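Local atomic coordinates of carbohydrate binding family 6 (Clostridium thermocellum, PDB entry 5A8C), a protein that catalyses the hydrolysis of alpha-L-arabinofuranosides, probably removing arabinofuranosyl groups from plant cell-wall polysaccharides, as a five-bladed beta-propeller enzyme of glycoside hydrolase family 43. Residues 38-42 and 268-272; 51-55 and 101-106; 97-102 and 117-123. One frame throughout, in Å; residues are numbered along the deposited sequence.

Contact 1: residues 38-42 and 268-272; sequences ADPAA and HHAIV. With CA (calcium ion), chain B; TRS (2-amino-2-hydroxymethyl-propane-1,3-diol), chain C.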
loop_
_atom_site.group_PDB
_atom_site.type_symbol
_atom_site.label_atom_id
_atom_site.label_comp_id
_atom_site.label_asym_id
_atom_site.label_seq_id
_atom_site.Cartn_x
_atom_site.Cartn_y
_atom_site.Cartn_z
ATOM N N ALA A 38 -2.974 5.569 7.480
ATOM C CA ALA A 38 -3.761 5.070 6.355
ATOM C C ALA A 38 -2.862 4.298 5.381
ATOM O O ALA A 38 -1.625 4.351 5.453
ATOM C CB ALA A 38 -4.412 6.220 5.595
ATOM N N ASP A 39 -3.516 3.577 4.488
ATOM C CA ASP A 39 -2.798 3.009 3.302
ATOM C C ASP A 39 -1.611 2.142 3.678
ATOM O O ASP A 39 -0.496 2.320 3.181
ATOM C CB ASP A 39 -2.326 4.134 2.367
ATOM C CG ASP A 39 -3.379 5.158 2.074
ATOM O OD1 ASP A 39 -4.550 4.803 1.887
ATOM O OD2 ASP A 39 -2.968 6.375 1.967
ATOM N N PRO A 40 -1.800 1.194 4.609
ATOM C CA PRO A 40 -0.651 0.444 5.111
ATOM C C PRO A 40 0.051 -0.436 4.091
ATOM O O PRO A 40 -0.604 -0.998 3.178
ATOM C CB PRO A 40 -1.268 -0.397 6.208
ATOM C CG PRO A 40 -2.688 -0.615 5.772
ATOM C CD PRO A 40 -3.068 0.720 5.185
ATOM N N ALA A 41 1.327 -0.655 4.337
ATOM C CA ALA A 41 2.121 -1.692 3.700
ATOM C C ALA A 41 2.957 -2.354 4.793
ATOM O O ALA A 41 3.304 -1.725 5.782
ATOM C CB ALA A 41 2.993 -1.124 2.590
ATOM N N ALA A 42 3.326 -3.602 4.611
ATOM C CA ALA A 42 3.968 -4.365 5.686
ATOM C C ALA A 42 5.118 -5.198 5.205
ATOM O O ALA A 42 5.119 -5.717 4.089
ATOM C CB ALA A 42 2.959 -5.252 6.396
ATOM N N HIS A 268 -7.880 0.743 1.559
ATOM C CA HIS A 268 -6.527 0.524 1.048
ATOM C C HIS A 268 -5.844 -0.514 1.911
ATOM O O HIS A 268 -5.937 -0.478 3.124
ATOM C CB HIS A 268 -5.747 1.829 1.107
ATOM C CG HIS A 268 -4.494 1.865 0.243
ATOM N ND1 HIS A 268 -4.367 2.773 -0.780
ATOM C CD2 HIS A 268 -3.334 1.153 0.259
ATOM C CE1 HIS A 268 -3.166 2.574 -1.338
ATOM N NE2 HIS A 268 -2.536 1.594 -0.761
ATOM N N HIS A 269 -5.172 -1.453 1.289
ATOM C CA HIS A 269 -4.682 -2.643 1.980
ATOM C C HIS A 269 -3.272 -3.065 1.591
ATOM O O HIS A 269 -2.697 -2.634 0.559
ATOM C CB HIS A 269 -5.642 -3.810 1.497
ATOM C CG HIS A 269 -5.368 -4.188 0.085
ATOM N ND1 HIS A 269 -5.403 -3.268 -0.946
ATOM C CD2 HIS A 269 -4.804 -5.329 -0.411
ATOM C CE1 HIS A 269 -4.900 -3.864 -2.023
ATOM N NE2 HIS A 269 -4.581 -5.132 -1.750
ATOM N N ALA A 270 -2.792 -4.048 2.347
ATOM C CA ALA A 270 -1.628 -4.860 1.955
ATOM C C ALA A 270 -1.913 -6.275 2.467
ATOM O O ALA A 270 -2.591 -6.477 3.456
ATOM C CB ALA A 270 -0.318 -4.340 2.460
ATOM N N ILE A 271 -1.298 -7.259 1.807
ATOM C CA ILE A 271 -1.375 -8.685 2.186
ATOM C C ILE A 271 0.016 -9.181 2.546
ATOM O O ILE A 271 0.943 -8.960 1.763
ATOM C CB ILE A 271 -1.965 -9.500 1.001
ATOM C CG1 ILE A 271 -3.380 -9.040 0.695
ATOM C CG2 ILE A 271 -1.897 -10.975 1.302
ATOM C CD1 ILE A 271 -3.996 -9.533 -0.577
ATOM N N VAL A 272 0.135 -9.828 3.697
ATOM C CA VAL A 272 1.448 -10.200 4.165
ATOM C C VAL A 272 1.356 -11.517 4.941
ATOM O O VAL A 272 0.402 -11.756 5.675
ATOM C CB VAL A 272 2.071 -9.054 5.061
ATOM C CG1 VAL A 272 1.265 -8.826 6.347
ATOM C CG2 VAL A 272 3.524 -9.292 5.388
HETATM CA CA CA B . -0.443 0.363 -1.341
HETATM C C TRS C . -4.757 7.520 -1.477
HETATM C C1 TRS C . -4.374 8.130 -2.820
HETATM C C2 TRS C . -4.222 6.099 -1.377
HETATM C C3 TRS C . -4.259 8.402 -0.298
HETATM N N TRS C . -6.265 7.451 -1.396
HETATM O O1 TRS C . -2.954 8.111 -2.935
HETATM O O2 TRS C . -4.945 5.211 -2.236
HETATM O O3 TRS C . -4.746 8.009 0.949
HETATM O O HOH W 1 0.303 1.721 0.533
HETATM O O HOH W 2 -0.400 -1.201 0.465
HETATM O O HOH W 3 -2.098 -1.402 -1.863
HETATM O O HOH W 4 0.811 2.209 -2.394
HETATM O O HOH W 5 -0.718 0.342 -3.767
HETATM O O HOH W 6 1.546 -0.815 -1.880
#
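Asp39 and His268 head a buried contact at the central axis of the five-bladed beta-propeller, where strand 36-45 of the first sheet lies beside strand 270-274 of the last and the ring of blades closes. Strands 40-42 and 270-272 run nearly parallel, 20° apart with axes 6.4 Å from each other at closest approach, and meet by packing and through water. Asp39 CB sits over the His268 ring, 3.8 Å from its centroid and close to the ring normal. The two side chains cross at about a right angle, their carboxylate and imidazole planes 51° apart. With CG of His268 swung anti to the backbone N (chi1 -163°), the ring lies against Asp39 CB, between the calcium ion and a bound Tris molecule, and holds a different group at each nitrogen. NE2 binds the calcium, whose other six ligands are waters, while ND1 donates to Tris O2 over 2.9 Å in a clearly bent bond. Asp39 OD2 accepts a hydrogen bond from Tris O3 at 2.6 Å and has a second partner in Ser54 OG. Asp162, Tyr66, Arg299 and Glu211 also bond the Tris, consistent with its occupying the sugar-binding pocket at the propeller axis. Further along, Ala270 CB lies 3.4 Å from Pro40 O, and Ala42 CB meets Val272 CG1 at 4.0 Å. One calcium-bound water ties the two backbones together, donating to Pro40 O and to His269 O, each at 2.7 Å from the water oxygen.

Contact 2: residues 51-55 and 101-106; sequences IYCSH and SWAPSI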
loop_
_atom_site.group_PDB
_atom_site.type_symbol
_atom_site.label_atom_id
_atom_site.label_comp_id
_atom_site.label_asym_id
_atom_site.label_seq_id
_atom_site.Cartn_x
_atom_site.Cartn_y
_atom_site.Cartn_z
ATOM N N ILE A 51 4.721 -2.251 9.943
ATOM C CA ILE A 51 3.664 -1.637 9.103
ATOM C C ILE A 51 4.020 -0.172 8.896
ATOM O O ILE A 51 4.319 0.545 9.861
ATOM C CB ILE A 51 2.270 -1.765 9.757
ATOM C CG1 ILE A 51 1.917 -3.220 10.058
ATOM C CG2 ILE A 51 1.240 -1.175 8.799
ATOM C CD1 ILE A 51 0.592 -3.379 10.798
ATOM N N TYR A 52 4.020 0.231 7.616
ATOM C CA TYR A 52 4.302 1.598 7.218
ATOM C C TYR A 52 3.015 2.182 6.677
ATOM O O TYR A 52 2.351 1.531 5.844
ATOM C CB TYR A 52 5.388 1.600 6.094
ATOM C CG TYR A 52 6.679 1.008 6.543
ATOM C CD1 TYR A 52 6.844 -0.381 6.621
ATOM C CD2 TYR A 52 7.745 1.780 6.948
ATOM C CE1 TYR A 52 8.013 -0.938 7.046
ATOM C CE2 TYR A 52 8.935 1.235 7.381
ATOM C CZ TYR A 52 9.062 -0.139 7.454
ATOM O OH TYR A 52 10.213 -0.749 7.874
ATOM N N CYS A 53 2.709 3.419 7.033
ATOM C CA CYS A 53 1.427 4.009 6.699
ATOM C C CYS A 53 1.613 5.452 6.230
ATOM O O CYS A 53 2.483 6.172 6.716
ATOM C CB CYS A 53 0.483 4.073 7.899
ATOM S SG CYS A 53 0.080 2.466 8.596
ATOM N N SER A 54 0.725 5.889 5.337
ATOM C CA SER A 54 0.499 7.323 5.184
ATOM C C SER A 54 0.207 7.925 6.552
ATOM O O SER A 54 -0.682 7.404 7.240
ATOM C CB SER A 54 -0.756 7.537 4.329
ATOM O OG SER A 54 -0.573 7.123 3.000
ATOM N N HIS A 55 0.911 8.971 6.954
ATOM C CA HIS A 55 0.543 9.694 8.182
ATOM C C HIS A 55 -0.492 10.765 7.835
ATOM O O HIS A 55 -0.169 11.742 7.159
ATOM C CB HIS A 55 1.748 10.315 8.784
ATOM C CG HIS A 55 1.449 11.232 9.949
ATOM N ND1 HIS A 55 0.472 11.153 10.915
ATOM C CD2 HIS A 55 2.135 12.363 10.216
ATOM C CE1 HIS A 55 0.587 12.221 11.721
ATOM N NE2 HIS A 55 1.601 12.956 11.321
ATOM N N SER A 101 4.115 12.239 0.767
ATOM C CA SER A 101 4.497 10.833 0.730
ATOM C C SER A 101 3.298 9.931 0.933
ATOM O O SER A 101 3.056 9.449 2.015
ATOM C CB SER A 101 5.573 10.540 1.764
ATOM O OG SER A 101 5.169 10.795 3.074
ATOM N N TRP A 102 2.519 9.700 -0.133
ATOM C CA TRP A 102 1.276 8.973 -0.030
ATOM C C TRP A 102 1.488 7.486 -0.262
ATOM O O TRP A 102 2.108 7.097 -1.275
ATOM C CB TRP A 102 0.279 9.489 -1.104
ATOM C CG TRP A 102 -0.111 10.911 -0.989
ATOM C CD1 TRP A 102 0.317 11.845 -0.107
ATOM C CD2 TRP A 102 -1.066 11.564 -1.826
ATOM N NE1 TRP A 102 -0.330 13.059 -0.331
ATOM C CE2 TRP A 102 -1.164 12.889 -1.417
ATOM C CE3 TRP A 102 -1.828 11.133 -2.944
ATOM C CZ2 TRP A 102 -1.985 13.814 -2.058
ATOM C CZ3 TRP A 102 -2.621 12.066 -3.560
ATOM C CH2 TRP A 102 -2.697 13.364 -3.142
ATOM N N ALA A 103 0.876 6.645 0.567
ATOM C CA ALA A 103 0.643 5.226 0.287
ATOM C C ALA A 103 1.931 4.449 0.046
ATOM O O ALA A 103 2.270 4.078 -1.078
ATOM C CB ALA A 103 -0.356 5.028 -0.849
ATOM N N PRO A 104 2.691 4.207 1.114
ATOM C CA PRO A 104 3.999 3.580 0.959
ATOM C C PRO A 104 3.924 2.146 0.470
ATOM O O PRO A 104 2.972 1.401 0.716
ATOM C CB PRO A 104 4.574 3.649 2.397
ATOM C CG PRO A 104 3.356 3.619 3.277
ATOM C CD PRO A 104 2.336 4.428 2.520
ATOM N N SER A 105 5.024 1.702 -0.157
ATOM C CA SER A 105 5.275 0.287 -0.449
ATOM C C SER A 105 6.653 -0.030 0.097
ATOM O O SER A 105 7.598 0.693 -0.163
ATOM C CB SER A 105 5.231 0.046 -1.940
ATOM O OG SER A 105 5.503 -1.296 -2.283
ATOM N N ILE A 106 6.769 -1.099 0.906
ATOM C CA ILE A 106 8.030 -1.453 1.557
ATOM C C ILE A 106 8.537 -2.792 0.991
ATOM O O ILE A 106 7.762 -3.759 0.873
ATOM C CB ILE A 106 7.834 -1.532 3.093
ATOM C CG1 ILE A 106 9.155 -1.807 3.817
ATOM C CG2 ILE A 106 6.743 -2.505 3.507
ATOM C CD1 ILE A 106 10.163 -0.708 3.768
#
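Tyr52 and Ile106 cross at about a right angle, the branched side chain of the isoleucine lying against the phenol ring. Ile106 CD1 stands over one face of the ring, 4.1 Å from its centroid and 21° off the normal, displaced toward the rim. Ile106 CG1 comes closer still, 3.5 Å from Tyr52 CE1, and Ile106 CG2 and CB lie near Tyr52 CD1. Ile106 CG1 is anti to the backbone N (chi1 -176°), and a bend at the next torsion brings the terminal methyl over the ring. The tyrosine hydroxyl goes on to a hydrogen bond with the carbonyl of Pro132. One step along, the Pro104 ring is laid against the backbone of the neighbouring strand: its CG is 3.5 Å from Tyr52 O and 4.0 Å from Tyr52 CB, and its CD faces Ser54 N. Past the proline the contact turns polar. Ala103 N donates to Ser54 OG over 2.9 Å at 157°, and the same hydroxyl is hydrogen-bonded to Asp39, a carboxylate that lines the Tris-filled pocket. Ser54 thus acts as a second-shell residue, joining the corner of the chain at Ala103 to Asp39. Strands 51-55 and 104-106 run roughly antiparallel, and their axes come no closer than 7.0 Å; they belong to the sheets of adjoining propeller blades. Strand 48-56 lies between strands 36-45 and 70-76 in its own sheet, whereas strand 104-109 forms the edge of the next sheet, and Leu115 of its partner strand 112-118 packs on both Tyr52 and Pro104.

Contact 3: residues 97-102 and 117-123; sequences WASVSW and YGNGGNG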
loop_
_atom_site.group_PDB
_atom_site.type_symbol
_atom_site.label_atom_id
_atom_site.label_comp_id
_atom_site.label_asym_id
_atom_site.label_seq_id
_atom_site.Cartn_x
_atom_site.Cartn_y
_atom_site.Cartn_z
ATOM N N TRP A 97 13.128 16.499 -4.132
ATOM C CA TRP A 97 12.173 16.875 -5.162
ATOM C C TRP A 97 10.703 16.751 -4.754
ATOM O O TRP A 97 9.861 17.328 -5.399
ATOM C CB TRP A 97 12.431 16.036 -6.453
ATOM C CG TRP A 97 12.191 14.560 -6.187
ATOM C CD1 TRP A 97 13.054 13.652 -5.660
ATOM C CD2 TRP A 97 10.954 13.861 -6.334
ATOM N NE1 TRP A 97 12.426 12.445 -5.443
ATOM C CE2 TRP A 97 11.137 12.548 -5.848
ATOM C CE3 TRP A 97 9.681 14.214 -6.833
ATOM C CZ2 TRP A 97 10.120 11.617 -5.858
ATOM C CZ3 TRP A 97 8.681 13.263 -6.827
ATOM C CH2 TRP A 97 8.896 11.982 -6.329
ATOM N N ALA A 98 10.405 15.959 -3.718
ATOM C CA ALA A 98 9.012 15.648 -3.372
ATOM C C ALA A 98 8.562 16.448 -2.166
ATOM O O ALA A 98 9.351 16.871 -1.345
ATOM C CB ALA A 98 8.871 14.148 -3.104
ATOM N N SER A 99 7.248 16.614 -2.087
ATOM C CA SER A 99 6.575 17.378 -1.057
ATOM C C SER A 99 5.704 16.523 -0.139
ATOM O O SER A 99 5.438 16.932 1.010
ATOM C CB SER A 99 5.708 18.484 -1.711
ATOM O OG SER A 99 6.536 19.345 -2.476
ATOM N N VAL A 100 5.193 15.410 -0.630
ATOM C CA VAL A 100 4.246 14.567 0.109
ATOM C C VAL A 100 4.670 13.112 -0.066
ATOM O O VAL A 100 5.393 12.783 -1.020
ATOM C CB VAL A 100 2.785 14.836 -0.301
ATOM C CG1 VAL A 100 2.437 16.289 -0.221
ATOM C CG2 VAL A 100 2.499 14.288 -1.676
ATOM N N SER A 101 4.115 12.239 0.767
ATOM C CA SER A 101 4.497 10.833 0.730
ATOM C C SER A 101 3.298 9.931 0.933
ATOM O O SER A 101 3.056 9.449 2.015
ATOM C CB SER A 101 5.573 10.540 1.764
ATOM O OG SER A 101 5.169 10.795 3.074
ATOM N N TRP A 102 2.519 9.700 -0.133
ATOM C CA TRP A 102 1.276 8.973 -0.030
ATOM C C TRP A 102 1.488 7.486 -0.262
ATOM O O TRP A 102 2.108 7.097 -1.275
ATOM C CB TRP A 102 0.279 9.489 -1.104
ATOM C CG TRP A 102 -0.111 10.911 -0.989
ATOM C CD1 TRP A 102 0.317 11.845 -0.107
ATOM C CD2 TRP A 102 -1.066 11.564 -1.826
ATOM N NE1 TRP A 102 -0.330 13.059 -0.331
ATOM C CE2 TRP A 102 -1.164 12.889 -1.417
ATOM C CE3 TRP A 102 -1.828 11.133 -2.944
ATOM C CZ2 TRP A 102 -1.985 13.814 -2.058
ATOM C CZ3 TRP A 102 -2.621 12.066 -3.560
ATOM C CH2 TRP A 102 -2.697 13.364 -3.142
ATOM N N TYR A 117 6.899 5.696 -2.590
ATOM C CA TYR A 117 5.855 6.606 -2.145
ATOM C C TYR A 117 5.396 7.453 -3.292
ATOM O O TYR A 117 6.114 7.721 -4.263
ATOM C CB TYR A 117 6.394 7.517 -1.008
ATOM C CG TYR A 117 7.558 8.397 -1.409
ATOM C CD1 TYR A 117 8.866 7.926 -1.372
ATOM C CD2 TYR A 117 7.351 9.717 -1.795
ATOM C CE1 TYR A 117 9.934 8.738 -1.768
ATOM C CE2 TYR A 117 8.407 10.526 -2.174
ATOM C CZ TYR A 117 9.705 10.055 -2.166
ATOM O OH TYR A 117 10.715 10.920 -2.494
ATOM N N GLY A 118 4.130 7.907 -3.210
ATOM C CA GLY A 118 3.587 8.803 -4.238
ATOM C C GLY A 118 3.670 10.238 -3.809
ATOM O O GLY A 118 3.135 10.621 -2.748
ATOM N N ASN A 119 4.289 11.079 -4.628
ATOM C CA ASN A 119 4.294 12.531 -4.417
ATOM C C ASN A 119 2.989 13.164 -4.899
ATOM O O ASN A 119 2.995 14.034 -5.758
ATOM C CB ASN A 119 5.502 13.161 -5.098
ATOM C CG ASN A 119 5.633 14.658 -4.836
ATOM O OD1 ASN A 119 5.423 15.099 -3.696
ATOM N ND2 ASN A 119 6.020 15.399 -5.821
ATOM N N GLY A 120 1.843 12.673 -4.393
ATOM C CA GLY A 120 0.593 13.329 -4.652
ATOM C C GLY A 120 0.117 13.265 -6.084
ATOM O O GLY A 120 -0.666 14.137 -6.484
ATOM N N GLY A 121 0.541 12.249 -6.805
ATOM C CA GLY A 121 0.279 12.163 -8.260
ATOM C C GLY A 121 1.361 12.771 -9.138
ATOM O O GLY A 121 1.323 12.624 -10.362
ATOM N N ASN A 122 2.311 13.482 -8.540
ATOM C CA ASN A 122 3.418 14.149 -9.211
ATOM C C ASN A 122 4.693 13.366 -9.048
ATOM O O ASN A 122 5.651 13.816 -8.421
ATOM C CB ASN A 122 3.605 15.557 -8.676
ATOM C CG ASN A 122 2.331 16.320 -8.630
ATOM O OD1 ASN A 122 1.886 16.785 -7.550
ATOM N ND2 ASN A 122 1.705 16.425 -9.759
ATOM N N GLY A 123 4.700 12.135 -9.594
ATOM C CA GLY A 123 5.843 11.260 -9.522
ATOM C C GLY A 123 5.793 10.290 -8.365
ATOM O O GLY A 123 5.199 10.550 -7.314
HETATM O O HOH W 7 7.096 18.111 -5.121
#
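Asn119 OD1 is gripped by two successive backbone N-H groups, Ser99 N at 2.9 Å and Val100 N at 3.1 Å, which pins the loop 97-102 to the hairpin that joins strands 112-118 and 124-129 in a blade of the beta-propeller. The two donors approach differently: Ser99 N stands above the carbonyl plane, whereas Val100 N comes nearly along the C=O axis. Asn119 carries its CG anti to the backbone N (chi1 -176°), which holds the amide out toward the loop. Its ND2 donates back to Asn122 O across the type I' turn of residues 119-122 and also to a water that bridges Trp97 O and Ser99 OG, so the amide is held at both ends. The Trp97 ring runs alongside this amide with the two planes nearly perpendicular, and Asn122 O lies at the indole edge, 3.5 Å from Trp97 CZ3. Trp97 and Tyr117 point at each other with rings almost parallel but so offset that little of one lies over the other. Trp97 NE1 and Tyr117 OH both hydrogen-bond to Asp138 OD2, a shared partner that ties the two side chains together, and Ala98 CB packs at the tyrosine edge. Trp102 and Gly118 form an antiparallel hydrogen-bonded pair, with Trp102 N to Gly118 O 2.8 Å and almost straight at 173°. Beyond it the Trp102 indole, part of a side chain whose nearest atom is about 3 Å from the bound Tris, lies flat on the turn: Gly120 CA sits 3.4 Å from the centroid of the six-membered ring, only 2° off its normal.

The three contacts lie progressively farther from the centre of the chain, their own centres being about 4 Å (contact 1), 6 Å (contact 2) and 14 Å (contact 3) from it. Contact 1 joins the first and last blades, 226 residues apart in sequence, and the other two fall between its segments. Strands 36-45 and 48-56, neighbours in the first sheet, couple contacts 1 and 2, whose centres are 8 Å apart; Ala41 O and Tyr52 N, 2.8 Å apart, are probably hydrogen-bonded there. Contacts 2 and 3 share Ser101 and Trp102 and reach the same second sheet. Asp39, His268 and Trp102 all reach the Tris site, with Ser54 behind Asp39.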